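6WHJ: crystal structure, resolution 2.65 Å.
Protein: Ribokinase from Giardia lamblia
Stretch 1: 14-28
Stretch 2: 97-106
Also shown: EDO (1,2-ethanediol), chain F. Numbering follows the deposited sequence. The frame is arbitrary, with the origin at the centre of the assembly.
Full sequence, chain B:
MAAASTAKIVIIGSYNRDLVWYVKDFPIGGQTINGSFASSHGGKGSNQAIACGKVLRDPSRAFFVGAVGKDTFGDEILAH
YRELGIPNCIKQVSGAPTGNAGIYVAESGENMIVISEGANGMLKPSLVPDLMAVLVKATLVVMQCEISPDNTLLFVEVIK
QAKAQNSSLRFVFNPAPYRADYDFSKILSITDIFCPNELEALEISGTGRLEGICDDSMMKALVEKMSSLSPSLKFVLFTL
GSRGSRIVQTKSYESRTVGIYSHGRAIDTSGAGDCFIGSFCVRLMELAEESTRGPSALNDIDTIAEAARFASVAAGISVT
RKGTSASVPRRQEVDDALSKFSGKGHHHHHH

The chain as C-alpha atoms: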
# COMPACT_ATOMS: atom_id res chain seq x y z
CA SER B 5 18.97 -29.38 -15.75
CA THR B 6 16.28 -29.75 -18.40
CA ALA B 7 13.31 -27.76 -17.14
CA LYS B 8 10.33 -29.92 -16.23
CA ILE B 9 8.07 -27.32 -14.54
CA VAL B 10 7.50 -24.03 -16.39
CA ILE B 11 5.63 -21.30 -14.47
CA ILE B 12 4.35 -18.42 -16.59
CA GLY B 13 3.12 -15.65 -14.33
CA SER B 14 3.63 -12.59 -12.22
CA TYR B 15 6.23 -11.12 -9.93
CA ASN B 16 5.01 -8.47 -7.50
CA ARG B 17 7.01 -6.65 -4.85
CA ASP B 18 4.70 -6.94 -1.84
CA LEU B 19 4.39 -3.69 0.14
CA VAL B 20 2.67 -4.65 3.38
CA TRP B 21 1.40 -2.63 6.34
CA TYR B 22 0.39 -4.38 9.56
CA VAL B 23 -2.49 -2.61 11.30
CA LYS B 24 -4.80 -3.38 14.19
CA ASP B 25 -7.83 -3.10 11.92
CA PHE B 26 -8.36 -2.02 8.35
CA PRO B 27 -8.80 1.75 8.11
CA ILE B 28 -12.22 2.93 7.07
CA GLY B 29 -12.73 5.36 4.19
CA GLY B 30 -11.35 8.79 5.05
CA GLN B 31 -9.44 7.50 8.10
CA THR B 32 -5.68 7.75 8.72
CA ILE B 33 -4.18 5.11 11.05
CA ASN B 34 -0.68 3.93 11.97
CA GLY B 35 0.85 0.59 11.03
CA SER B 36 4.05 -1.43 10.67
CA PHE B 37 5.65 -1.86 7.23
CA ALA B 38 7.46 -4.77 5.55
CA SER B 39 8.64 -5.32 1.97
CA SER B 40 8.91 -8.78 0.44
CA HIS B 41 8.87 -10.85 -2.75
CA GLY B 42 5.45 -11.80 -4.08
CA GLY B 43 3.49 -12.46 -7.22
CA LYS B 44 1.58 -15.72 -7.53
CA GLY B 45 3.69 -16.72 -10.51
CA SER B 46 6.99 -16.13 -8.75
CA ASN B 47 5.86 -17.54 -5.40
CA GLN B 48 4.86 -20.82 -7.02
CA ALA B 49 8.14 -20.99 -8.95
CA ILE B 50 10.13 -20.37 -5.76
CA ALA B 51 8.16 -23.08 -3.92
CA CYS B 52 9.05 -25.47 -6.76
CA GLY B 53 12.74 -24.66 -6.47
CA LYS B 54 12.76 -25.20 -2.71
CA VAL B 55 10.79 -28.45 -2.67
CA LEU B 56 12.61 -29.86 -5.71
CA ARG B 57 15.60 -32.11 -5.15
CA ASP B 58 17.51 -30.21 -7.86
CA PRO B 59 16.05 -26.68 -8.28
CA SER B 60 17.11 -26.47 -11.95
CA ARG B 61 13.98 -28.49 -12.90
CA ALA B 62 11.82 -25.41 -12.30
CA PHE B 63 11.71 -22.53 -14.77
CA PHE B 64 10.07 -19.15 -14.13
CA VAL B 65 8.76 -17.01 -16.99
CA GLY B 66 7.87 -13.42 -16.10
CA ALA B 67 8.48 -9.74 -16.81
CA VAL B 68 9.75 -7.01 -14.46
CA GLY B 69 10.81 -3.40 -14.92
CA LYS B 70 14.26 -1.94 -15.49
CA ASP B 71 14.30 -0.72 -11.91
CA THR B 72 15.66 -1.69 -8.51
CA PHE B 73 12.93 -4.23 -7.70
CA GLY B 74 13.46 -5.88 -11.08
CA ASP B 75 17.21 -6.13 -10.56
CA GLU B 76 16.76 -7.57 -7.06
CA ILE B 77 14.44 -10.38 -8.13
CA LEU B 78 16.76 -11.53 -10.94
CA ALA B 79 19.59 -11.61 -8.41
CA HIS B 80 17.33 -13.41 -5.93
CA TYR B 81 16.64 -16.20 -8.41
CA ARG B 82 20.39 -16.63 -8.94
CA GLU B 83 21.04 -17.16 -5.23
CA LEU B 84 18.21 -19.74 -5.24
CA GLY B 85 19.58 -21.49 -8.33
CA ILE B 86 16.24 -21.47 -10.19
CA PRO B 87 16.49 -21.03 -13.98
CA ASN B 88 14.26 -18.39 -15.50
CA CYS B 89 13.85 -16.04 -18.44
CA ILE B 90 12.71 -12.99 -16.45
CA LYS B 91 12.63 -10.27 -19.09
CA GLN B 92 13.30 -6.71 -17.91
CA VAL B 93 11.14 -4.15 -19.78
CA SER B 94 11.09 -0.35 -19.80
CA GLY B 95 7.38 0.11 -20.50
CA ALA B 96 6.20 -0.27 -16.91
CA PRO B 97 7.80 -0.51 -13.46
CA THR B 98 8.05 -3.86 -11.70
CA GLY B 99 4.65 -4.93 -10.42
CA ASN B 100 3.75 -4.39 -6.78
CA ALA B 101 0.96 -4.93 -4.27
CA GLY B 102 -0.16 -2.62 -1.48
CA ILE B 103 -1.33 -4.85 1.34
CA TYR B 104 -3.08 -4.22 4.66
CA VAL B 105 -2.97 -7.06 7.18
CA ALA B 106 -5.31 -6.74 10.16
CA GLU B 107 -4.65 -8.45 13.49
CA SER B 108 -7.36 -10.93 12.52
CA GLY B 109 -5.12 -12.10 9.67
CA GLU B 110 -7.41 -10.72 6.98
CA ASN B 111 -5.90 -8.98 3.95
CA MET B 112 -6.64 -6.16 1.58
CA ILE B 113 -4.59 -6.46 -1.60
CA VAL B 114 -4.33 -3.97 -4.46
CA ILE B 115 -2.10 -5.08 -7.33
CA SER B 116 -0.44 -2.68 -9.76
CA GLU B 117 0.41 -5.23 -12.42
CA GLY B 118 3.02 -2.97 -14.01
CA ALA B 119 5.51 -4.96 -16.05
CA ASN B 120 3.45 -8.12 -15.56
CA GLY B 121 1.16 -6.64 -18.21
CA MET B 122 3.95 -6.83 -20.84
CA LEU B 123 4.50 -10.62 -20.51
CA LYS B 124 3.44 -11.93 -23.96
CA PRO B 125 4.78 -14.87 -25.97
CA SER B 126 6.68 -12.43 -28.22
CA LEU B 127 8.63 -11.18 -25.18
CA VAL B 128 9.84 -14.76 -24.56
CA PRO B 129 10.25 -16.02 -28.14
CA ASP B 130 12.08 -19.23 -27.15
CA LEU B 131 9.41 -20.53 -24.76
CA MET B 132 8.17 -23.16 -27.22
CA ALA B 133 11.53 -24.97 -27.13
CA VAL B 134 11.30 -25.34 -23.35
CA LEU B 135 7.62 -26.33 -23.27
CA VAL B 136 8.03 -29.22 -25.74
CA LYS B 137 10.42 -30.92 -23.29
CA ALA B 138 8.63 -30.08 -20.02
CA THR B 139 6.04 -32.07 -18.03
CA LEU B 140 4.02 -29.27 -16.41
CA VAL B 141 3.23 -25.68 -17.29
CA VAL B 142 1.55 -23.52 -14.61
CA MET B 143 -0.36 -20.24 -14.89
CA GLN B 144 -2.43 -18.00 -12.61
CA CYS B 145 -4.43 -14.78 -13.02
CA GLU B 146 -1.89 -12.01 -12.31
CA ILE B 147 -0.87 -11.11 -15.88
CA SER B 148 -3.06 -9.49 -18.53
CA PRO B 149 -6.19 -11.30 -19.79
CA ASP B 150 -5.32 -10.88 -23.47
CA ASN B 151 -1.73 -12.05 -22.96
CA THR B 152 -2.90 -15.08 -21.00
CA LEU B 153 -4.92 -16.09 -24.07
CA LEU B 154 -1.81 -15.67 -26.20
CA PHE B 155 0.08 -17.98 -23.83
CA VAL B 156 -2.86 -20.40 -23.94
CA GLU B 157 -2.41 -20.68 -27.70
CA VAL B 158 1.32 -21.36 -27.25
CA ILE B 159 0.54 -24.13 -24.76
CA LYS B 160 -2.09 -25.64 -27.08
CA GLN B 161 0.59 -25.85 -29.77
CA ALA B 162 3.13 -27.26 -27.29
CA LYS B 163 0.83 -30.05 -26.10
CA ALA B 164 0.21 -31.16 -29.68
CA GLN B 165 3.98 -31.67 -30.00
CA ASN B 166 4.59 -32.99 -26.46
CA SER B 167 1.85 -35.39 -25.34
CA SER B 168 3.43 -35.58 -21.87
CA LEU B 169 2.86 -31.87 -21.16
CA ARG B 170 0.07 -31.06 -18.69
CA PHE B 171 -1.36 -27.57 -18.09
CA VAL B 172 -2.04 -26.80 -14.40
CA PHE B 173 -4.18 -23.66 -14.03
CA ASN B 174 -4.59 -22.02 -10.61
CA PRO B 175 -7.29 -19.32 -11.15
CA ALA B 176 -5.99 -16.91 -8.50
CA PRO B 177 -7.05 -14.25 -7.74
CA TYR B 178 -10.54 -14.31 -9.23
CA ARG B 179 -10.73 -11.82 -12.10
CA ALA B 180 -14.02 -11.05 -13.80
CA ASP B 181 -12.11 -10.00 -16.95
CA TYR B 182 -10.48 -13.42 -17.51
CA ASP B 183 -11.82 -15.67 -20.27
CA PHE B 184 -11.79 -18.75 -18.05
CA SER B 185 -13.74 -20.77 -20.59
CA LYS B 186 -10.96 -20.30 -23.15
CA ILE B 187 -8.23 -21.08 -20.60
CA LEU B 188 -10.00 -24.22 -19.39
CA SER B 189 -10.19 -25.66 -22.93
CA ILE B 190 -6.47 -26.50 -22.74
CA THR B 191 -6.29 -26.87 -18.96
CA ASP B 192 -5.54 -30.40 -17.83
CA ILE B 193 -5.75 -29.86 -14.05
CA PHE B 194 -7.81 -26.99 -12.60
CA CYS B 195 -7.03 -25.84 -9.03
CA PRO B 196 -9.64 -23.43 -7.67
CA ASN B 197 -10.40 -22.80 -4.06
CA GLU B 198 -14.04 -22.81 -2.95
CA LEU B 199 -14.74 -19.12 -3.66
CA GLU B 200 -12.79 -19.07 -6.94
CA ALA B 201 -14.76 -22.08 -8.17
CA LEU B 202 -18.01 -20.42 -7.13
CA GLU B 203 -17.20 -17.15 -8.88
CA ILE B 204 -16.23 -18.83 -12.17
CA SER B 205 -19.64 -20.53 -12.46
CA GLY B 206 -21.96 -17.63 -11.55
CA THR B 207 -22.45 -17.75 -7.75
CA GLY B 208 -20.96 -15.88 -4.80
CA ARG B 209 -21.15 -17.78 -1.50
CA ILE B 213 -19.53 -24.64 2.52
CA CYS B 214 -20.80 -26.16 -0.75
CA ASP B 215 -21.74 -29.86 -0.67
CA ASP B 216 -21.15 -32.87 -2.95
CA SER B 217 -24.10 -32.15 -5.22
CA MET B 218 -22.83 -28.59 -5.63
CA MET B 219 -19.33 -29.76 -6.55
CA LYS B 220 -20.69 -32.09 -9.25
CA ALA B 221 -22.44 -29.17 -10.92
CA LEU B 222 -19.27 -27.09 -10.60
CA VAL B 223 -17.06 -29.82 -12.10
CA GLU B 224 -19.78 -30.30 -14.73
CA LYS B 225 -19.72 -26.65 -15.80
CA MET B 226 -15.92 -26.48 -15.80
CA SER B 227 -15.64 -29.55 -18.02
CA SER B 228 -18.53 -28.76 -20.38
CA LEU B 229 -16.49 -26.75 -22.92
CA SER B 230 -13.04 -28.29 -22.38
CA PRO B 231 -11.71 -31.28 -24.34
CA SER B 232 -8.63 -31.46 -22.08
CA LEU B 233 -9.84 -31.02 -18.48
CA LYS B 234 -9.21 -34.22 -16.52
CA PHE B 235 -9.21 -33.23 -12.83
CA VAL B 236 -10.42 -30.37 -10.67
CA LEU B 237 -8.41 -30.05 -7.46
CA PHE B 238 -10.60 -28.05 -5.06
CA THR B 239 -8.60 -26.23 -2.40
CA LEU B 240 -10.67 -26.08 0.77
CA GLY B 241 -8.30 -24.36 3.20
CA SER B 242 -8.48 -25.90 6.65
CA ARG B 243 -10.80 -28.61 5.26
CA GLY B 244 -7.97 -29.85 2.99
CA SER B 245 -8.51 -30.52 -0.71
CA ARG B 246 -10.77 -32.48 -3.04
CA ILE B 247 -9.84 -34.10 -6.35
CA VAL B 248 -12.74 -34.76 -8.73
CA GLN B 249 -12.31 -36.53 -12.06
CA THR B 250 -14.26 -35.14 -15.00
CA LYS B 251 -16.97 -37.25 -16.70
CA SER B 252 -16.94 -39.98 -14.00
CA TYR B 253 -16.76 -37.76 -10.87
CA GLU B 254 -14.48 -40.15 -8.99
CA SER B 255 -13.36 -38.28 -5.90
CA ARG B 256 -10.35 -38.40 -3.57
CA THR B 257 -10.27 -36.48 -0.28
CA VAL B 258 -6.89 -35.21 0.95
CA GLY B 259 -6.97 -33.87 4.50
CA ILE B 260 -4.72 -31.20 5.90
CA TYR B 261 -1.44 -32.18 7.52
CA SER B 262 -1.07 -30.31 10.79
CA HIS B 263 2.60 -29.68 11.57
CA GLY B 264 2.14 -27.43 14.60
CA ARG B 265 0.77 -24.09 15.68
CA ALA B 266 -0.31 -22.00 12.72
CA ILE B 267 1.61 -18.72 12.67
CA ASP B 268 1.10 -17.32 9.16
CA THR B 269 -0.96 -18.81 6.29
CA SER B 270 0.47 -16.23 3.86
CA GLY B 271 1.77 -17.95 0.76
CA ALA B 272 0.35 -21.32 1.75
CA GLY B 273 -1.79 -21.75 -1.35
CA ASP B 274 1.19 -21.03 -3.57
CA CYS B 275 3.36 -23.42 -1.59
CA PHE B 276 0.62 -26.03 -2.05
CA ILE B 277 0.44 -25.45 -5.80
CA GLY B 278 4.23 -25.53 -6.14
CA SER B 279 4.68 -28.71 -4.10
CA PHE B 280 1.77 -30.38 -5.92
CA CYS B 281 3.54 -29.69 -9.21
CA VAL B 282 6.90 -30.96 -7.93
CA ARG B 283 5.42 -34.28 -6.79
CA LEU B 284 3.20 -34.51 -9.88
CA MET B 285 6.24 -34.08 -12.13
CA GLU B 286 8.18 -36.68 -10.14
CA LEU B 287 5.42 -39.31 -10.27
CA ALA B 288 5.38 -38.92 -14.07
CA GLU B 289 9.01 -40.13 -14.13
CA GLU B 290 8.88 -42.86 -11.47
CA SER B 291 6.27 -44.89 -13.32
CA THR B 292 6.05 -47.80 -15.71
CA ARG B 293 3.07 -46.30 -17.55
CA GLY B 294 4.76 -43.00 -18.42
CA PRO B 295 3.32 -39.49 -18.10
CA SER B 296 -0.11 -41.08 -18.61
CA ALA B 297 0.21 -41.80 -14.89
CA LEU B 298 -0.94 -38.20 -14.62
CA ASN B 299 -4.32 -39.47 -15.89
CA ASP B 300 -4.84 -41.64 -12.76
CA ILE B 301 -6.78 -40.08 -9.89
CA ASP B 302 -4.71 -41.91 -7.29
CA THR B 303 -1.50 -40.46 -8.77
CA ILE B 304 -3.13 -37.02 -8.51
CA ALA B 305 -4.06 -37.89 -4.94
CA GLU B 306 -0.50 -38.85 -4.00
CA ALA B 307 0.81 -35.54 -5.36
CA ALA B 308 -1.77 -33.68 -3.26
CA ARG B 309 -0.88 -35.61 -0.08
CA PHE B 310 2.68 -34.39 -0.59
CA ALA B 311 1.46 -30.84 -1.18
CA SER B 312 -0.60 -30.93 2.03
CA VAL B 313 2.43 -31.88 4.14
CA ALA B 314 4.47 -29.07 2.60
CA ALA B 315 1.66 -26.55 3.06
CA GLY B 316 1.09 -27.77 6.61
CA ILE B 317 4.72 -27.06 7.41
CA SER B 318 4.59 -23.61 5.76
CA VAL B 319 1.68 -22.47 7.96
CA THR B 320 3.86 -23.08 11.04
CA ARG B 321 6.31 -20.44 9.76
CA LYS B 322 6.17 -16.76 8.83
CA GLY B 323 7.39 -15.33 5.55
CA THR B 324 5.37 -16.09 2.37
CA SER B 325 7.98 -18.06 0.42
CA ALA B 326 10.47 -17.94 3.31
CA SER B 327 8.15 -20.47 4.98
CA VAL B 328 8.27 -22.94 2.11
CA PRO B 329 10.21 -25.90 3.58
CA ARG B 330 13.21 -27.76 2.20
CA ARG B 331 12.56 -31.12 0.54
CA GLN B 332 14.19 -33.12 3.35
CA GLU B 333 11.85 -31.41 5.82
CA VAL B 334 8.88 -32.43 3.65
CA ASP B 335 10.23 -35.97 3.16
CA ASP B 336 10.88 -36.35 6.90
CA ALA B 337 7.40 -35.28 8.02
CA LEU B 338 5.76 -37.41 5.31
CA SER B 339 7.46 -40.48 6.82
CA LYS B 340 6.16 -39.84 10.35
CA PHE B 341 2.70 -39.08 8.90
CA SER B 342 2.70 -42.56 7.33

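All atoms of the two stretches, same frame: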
# COMPACT_ATOMS: atom_id res chain seq x y z
N SER B 14 3.28 -13.92 -12.69
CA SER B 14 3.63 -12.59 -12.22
C SER B 14 4.73 -12.59 -11.17
O SER B 14 4.92 -13.57 -10.44
CB SER B 14 2.39 -11.91 -11.65
OG SER B 14 1.92 -12.68 -10.56
N TYR B 15 5.45 -11.48 -11.10
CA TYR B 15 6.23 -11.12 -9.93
C TYR B 15 5.72 -9.77 -9.44
O TYR B 15 5.63 -8.82 -10.21
CB TYR B 15 7.74 -11.02 -10.21
CG TYR B 15 8.45 -10.41 -9.01
CD1 TYR B 15 8.73 -11.19 -7.90
CD2 TYR B 15 8.73 -9.05 -8.94
CE1 TYR B 15 9.32 -10.66 -6.78
CE2 TYR B 15 9.33 -8.50 -7.82
CZ TYR B 15 9.62 -9.31 -6.73
OH TYR B 15 10.22 -8.81 -5.59
N ASN B 16 5.39 -9.71 -8.15
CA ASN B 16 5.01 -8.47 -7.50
C ASN B 16 5.91 -8.26 -6.28
O ASN B 16 6.15 -9.20 -5.52
CB ASN B 16 3.54 -8.50 -7.04
CG ASN B 16 2.56 -8.66 -8.19
OD1 ASN B 16 2.66 -7.99 -9.21
ND2 ASN B 16 1.60 -9.56 -8.02
N ARG B 17 6.40 -7.04 -6.11
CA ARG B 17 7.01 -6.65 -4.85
C ARG B 17 5.88 -6.33 -3.88
O ARG B 17 5.10 -5.40 -4.12
CB ARG B 17 7.95 -5.46 -5.05
CG ARG B 17 8.73 -5.07 -3.80
CD ARG B 17 9.46 -6.26 -3.26
NE ARG B 17 10.32 -5.96 -2.12
CZ ARG B 17 11.66 -5.95 -2.14
NH1 ARG B 17 12.31 -6.26 -3.26
NH2 ARG B 17 12.33 -5.67 -1.03
N ASP B 18 5.77 -7.11 -2.81
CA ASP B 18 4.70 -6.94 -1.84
C ASP B 18 5.06 -5.81 -0.88
O ASP B 18 6.11 -5.85 -0.23
CB ASP B 18 4.48 -8.24 -1.07
CG ASP B 18 3.68 -9.28 -1.85
OD1 ASP B 18 3.08 -8.95 -2.89
OD2 ASP B 18 3.70 -10.45 -1.42
N LEU B 19 4.23 -4.77 -0.83
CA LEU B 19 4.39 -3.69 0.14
C LEU B 19 3.26 -3.79 1.16
O LEU B 19 2.10 -3.52 0.83
CB LEU B 19 4.42 -2.33 -0.55
CG LEU B 19 5.38 -2.22 -1.73
CD1 LEU B 19 5.16 -0.91 -2.49
CD2 LEU B 19 6.78 -2.32 -1.22
N VAL B 20 3.62 -4.14 2.39
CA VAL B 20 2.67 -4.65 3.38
C VAL B 20 2.71 -3.77 4.62
O VAL B 20 3.79 -3.48 5.14
CB VAL B 20 2.99 -6.12 3.75
CG1 VAL B 20 2.03 -6.62 4.81
CG2 VAL B 20 2.90 -7.00 2.52
N TRP B 21 1.54 -3.36 5.08
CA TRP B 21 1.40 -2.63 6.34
C TRP B 21 0.57 -3.46 7.31
O TRP B 21 -0.53 -3.92 6.96
CB TRP B 21 0.75 -1.25 6.12
CG TRP B 21 1.64 -0.25 5.44
CD1 TRP B 21 2.40 0.72 6.03
CD2 TRP B 21 1.85 -0.12 4.03
NE1 TRP B 21 3.07 1.45 5.08
CE2 TRP B 21 2.75 0.96 3.84
CE3 TRP B 21 1.37 -0.80 2.91
CZ2 TRP B 21 3.19 1.35 2.58
CZ3 TRP B 21 1.80 -0.40 1.65
CH2 TRP B 21 2.70 0.66 1.50
N TYR B 22 1.07 -3.62 8.53
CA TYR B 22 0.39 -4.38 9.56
C TYR B 22 -0.32 -3.41 10.49
O TYR B 22 0.32 -2.55 11.10
CB TYR B 22 1.38 -5.26 10.34
CG TYR B 22 1.95 -6.36 9.48
CD1 TYR B 22 3.06 -6.14 8.67
CD2 TYR B 22 1.35 -7.62 9.45
CE1 TYR B 22 3.57 -7.15 7.87
CE2 TYR B 22 1.84 -8.63 8.65
CZ TYR B 22 2.95 -8.40 7.86
OH TYR B 22 3.42 -9.42 7.06
N VAL B 23 -1.64 -3.53 10.56
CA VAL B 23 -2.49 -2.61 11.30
C VAL B 23 -3.32 -3.42 12.29
O VAL B 23 -3.48 -4.64 12.15
CB VAL B 23 -3.40 -1.80 10.36
CG1 VAL B 23 -2.57 -0.93 9.46
CG2 VAL B 23 -4.24 -2.75 9.50
N LYS B 24 -3.86 -2.72 13.29
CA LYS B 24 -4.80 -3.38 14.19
C LYS B 24 -6.05 -3.80 13.45
O LYS B 24 -6.47 -4.96 13.51
CB LYS B 24 -5.16 -2.44 15.34
CG LYS B 24 -4.19 -2.41 16.50
CD LYS B 24 -4.75 -1.54 17.63
CE LYS B 24 -3.70 -1.21 18.68
NZ LYS B 24 -4.22 -0.26 19.72
N ASP B 25 -6.67 -2.85 12.75
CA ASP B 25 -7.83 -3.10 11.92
C ASP B 25 -7.68 -2.30 10.63
O ASP B 25 -6.94 -1.32 10.57
CB ASP B 25 -9.13 -2.74 12.63
CG ASP B 25 -9.45 -3.71 13.74
OD1 ASP B 25 -9.79 -4.87 13.41
OD2 ASP B 25 -9.32 -3.32 14.93
N PHE B 26 -8.37 -2.76 9.59
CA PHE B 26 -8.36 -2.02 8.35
C PHE B 26 -8.86 -0.60 8.61
O PHE B 26 -9.80 -0.41 9.38
CB PHE B 26 -9.25 -2.69 7.30
CG PHE B 26 -8.81 -4.05 6.90
CD1 PHE B 26 -7.50 -4.28 6.49
CD2 PHE B 26 -9.70 -5.11 6.91
CE1 PHE B 26 -7.09 -5.55 6.11
CE2 PHE B 26 -9.30 -6.38 6.53
CZ PHE B 26 -7.99 -6.60 6.13
N PRO B 27 -8.25 0.40 8.01
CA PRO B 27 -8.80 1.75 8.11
C PRO B 27 -10.12 1.81 7.37
O PRO B 27 -10.36 1.06 6.42
CB PRO B 27 -7.74 2.62 7.42
CG PRO B 27 -7.10 1.68 6.44
CD PRO B 27 -7.08 0.34 7.11
N ILE B 28 -11.00 2.68 7.82
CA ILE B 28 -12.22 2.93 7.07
C ILE B 28 -11.98 4.12 6.15
O ILE B 28 -11.02 4.89 6.32
CB ILE B 28 -13.44 3.15 7.99
CG1 ILE B 28 -13.31 4.45 8.77
CG2 ILE B 28 -13.59 2.00 8.98
CD1 ILE B 28 -14.46 4.69 9.71
N PRO B 97 6.99 -0.07 -14.60
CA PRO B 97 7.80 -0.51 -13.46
C PRO B 97 7.47 -1.96 -13.09
O PRO B 97 6.47 -2.53 -13.53
CB PRO B 97 7.40 0.44 -12.33
CG PRO B 97 6.02 0.84 -12.67
CD PRO B 97 6.00 0.94 -14.18
N THR B 98 8.34 -2.55 -12.28
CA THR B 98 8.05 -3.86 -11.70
C THR B 98 6.71 -3.81 -10.96
O THR B 98 6.37 -2.81 -10.33
CB THR B 98 9.17 -4.27 -10.74
OG1 THR B 98 10.38 -4.46 -11.49
CG2 THR B 98 8.83 -5.57 -10.00
N GLY B 99 5.93 -4.88 -11.10
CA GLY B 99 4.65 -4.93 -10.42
C GLY B 99 4.80 -4.90 -8.91
O GLY B 99 5.82 -5.31 -8.35
N ASN B 100 3.78 -4.36 -8.24
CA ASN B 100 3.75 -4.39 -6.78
C ASN B 100 2.33 -4.63 -6.29
O ASN B 100 1.37 -4.68 -7.06
CB ASN B 100 4.32 -3.11 -6.13
CG ASN B 100 3.56 -1.84 -6.50
OD1 ASN B 100 2.34 -1.84 -6.66
ND2 ASN B 100 4.28 -0.73 -6.51
N ALA B 101 2.23 -4.80 -4.97
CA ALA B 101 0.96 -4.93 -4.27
C ALA B 101 1.03 -4.11 -2.99
O ALA B 101 2.01 -4.22 -2.23
CB ALA B 101 0.65 -6.40 -3.96
N GLY B 102 -0.02 -3.33 -2.73
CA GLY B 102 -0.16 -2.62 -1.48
C GLY B 102 -1.13 -3.37 -0.60
O GLY B 102 -2.31 -3.50 -0.92
N ILE B 103 -0.63 -3.87 0.53
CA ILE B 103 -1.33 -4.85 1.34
C ILE B 103 -1.53 -4.31 2.75
O ILE B 103 -0.59 -3.79 3.35
CB ILE B 103 -0.58 -6.20 1.35
CG1 ILE B 103 -0.42 -6.72 -0.08
CG2 ILE B 103 -1.29 -7.21 2.25
CD1 ILE B 103 0.32 -8.03 -0.19
N TYR B 104 -2.76 -4.43 3.25
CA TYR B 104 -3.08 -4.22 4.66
C TYR B 104 -3.39 -5.56 5.30
O TYR B 104 -4.23 -6.32 4.81
CB TYR B 104 -4.29 -3.30 4.84
CG TYR B 104 -4.17 -1.89 4.31
CD1 TYR B 104 -2.94 -1.33 3.99
CD2 TYR B 104 -5.31 -1.11 4.15
CE1 TYR B 104 -2.86 -0.02 3.51
CE2 TYR B 104 -5.25 0.17 3.68
CZ TYR B 104 -4.03 0.71 3.36
OH TYR B 104 -4.00 2.00 2.89
N VAL B 105 -2.72 -5.86 6.41
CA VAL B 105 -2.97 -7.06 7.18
C VAL B 105 -3.49 -6.63 8.55
O VAL B 105 -2.79 -5.93 9.29
CB VAL B 105 -1.71 -7.93 7.30
CG1 VAL B 105 -2.03 -9.22 8.01
CG2 VAL B 105 -1.14 -8.21 5.92
N ALA B 106 -4.73 -7.01 8.85
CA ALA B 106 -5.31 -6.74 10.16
C ALA B 106 -4.84 -7.79 11.17
O ALA B 106 -4.29 -8.83 10.80
CB ALA B 106 -6.84 -6.71 10.09
C1 EDO F . -0.12 -12.22 -4.45
O1 EDO F . -1.21 -11.50 -5.04
C2 EDO F . 0.93 -11.25 -3.93
O2 EDO F . 1.13 -10.22 -4.91
O HOH W 1 6.76 -7.17 -12.38

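Two neighbouring parallel strands, their N-to-C directions 22° apart, join these stretches, which bury 978 Å² between them, both sides summed. The backbone ladder alternates regularly: Arg-17 N donates to Gly-99 O (2.9 Å), Ala-101 N to Arg-17 O (3.1 Å), Leu-19 N to Ala-101 O (2.7 Å), Ile-103 N to Leu-19 O (2.8 Å), Trp-21 N to Ile-103 O (2.8 Å), Val-105 N to Trp-21 O (3.0 Å) and Val-23 N to Val-105 O (2.9 Å). Thus Arg-17, Leu-19 and Trp-21 each use both N and O, while Val-20, between Leu-19 and Trp-21, turns its CA towards Ile-103 O (3.4 Å). Before the ladder begins, a water bridges the stretches, donating to Tyr-15 O (3.0 Å) and accepting from Gly-99 N (2.8 Å). Beside it, Thr-98 CG2 meets the edge of the Tyr-15 ring, 3.6 Å from CD2.

Gly-99 suits a tight place: an ideal CB there would lie 2.7 Å from Asn-16 OD1, a clash. On the face carrying Asn-16, Asp-18, Val-20 and Tyr-22, the near end is polar. Asn-16 ND2 donates to O2 of the ethanediol (3.2 Å), probably from the crystallisation liquor, and the same O2 donates to Asp-18 OD1 (3.1 Å). The small Ala-101 leaves Asp-18 room to lean across, with OD1 3.7 Å from Ala-101 CB. Farther along, branched side chains interlock: Val-20 sets CG2 against Ile-103 CB (3.8 Å) and CG1 against Val-105 CG2 (3.7 Å), so its two methyls reach successive residues of that face. The exposed Tyr-22 ring then rests by Val-105, CD2 to CB 3.8 Å.

The opposite face carries Arg-17, Leu-19 and Trp-21 beside Asn-100, Gly-102 and Tyr-104. Leu-19 CD1 approaches Asn-100 ND2 (4.1 Å). The bare backbone of Gly-102 forms a shallow hollow between larger side chains, and the edge of the Trp-21 ring comes over it, CZ3 to Gly-102 CA 4.3 Å. Tyr-104, with 104 Å² covered, is the largest single contributor; Trp-21 CB, 4.3 Å from Tyr-104 CD1, and Pro-27 CG, 3.6 Å from Tyr-104 CE2, both approach its ring obliquely from the same side of its plane.

Beyond the strand, stretch 1 curls around the end of stretch 2. The Phe-26 ring presents its edge to the backbone, CE1 3.2 Å from Tyr-104 O, sets CD1 3.7 Å from Tyr-104 CB, and offers one face to Ala-106, whose CB sits 4.1 Å from the ring centroid, almost on its normal.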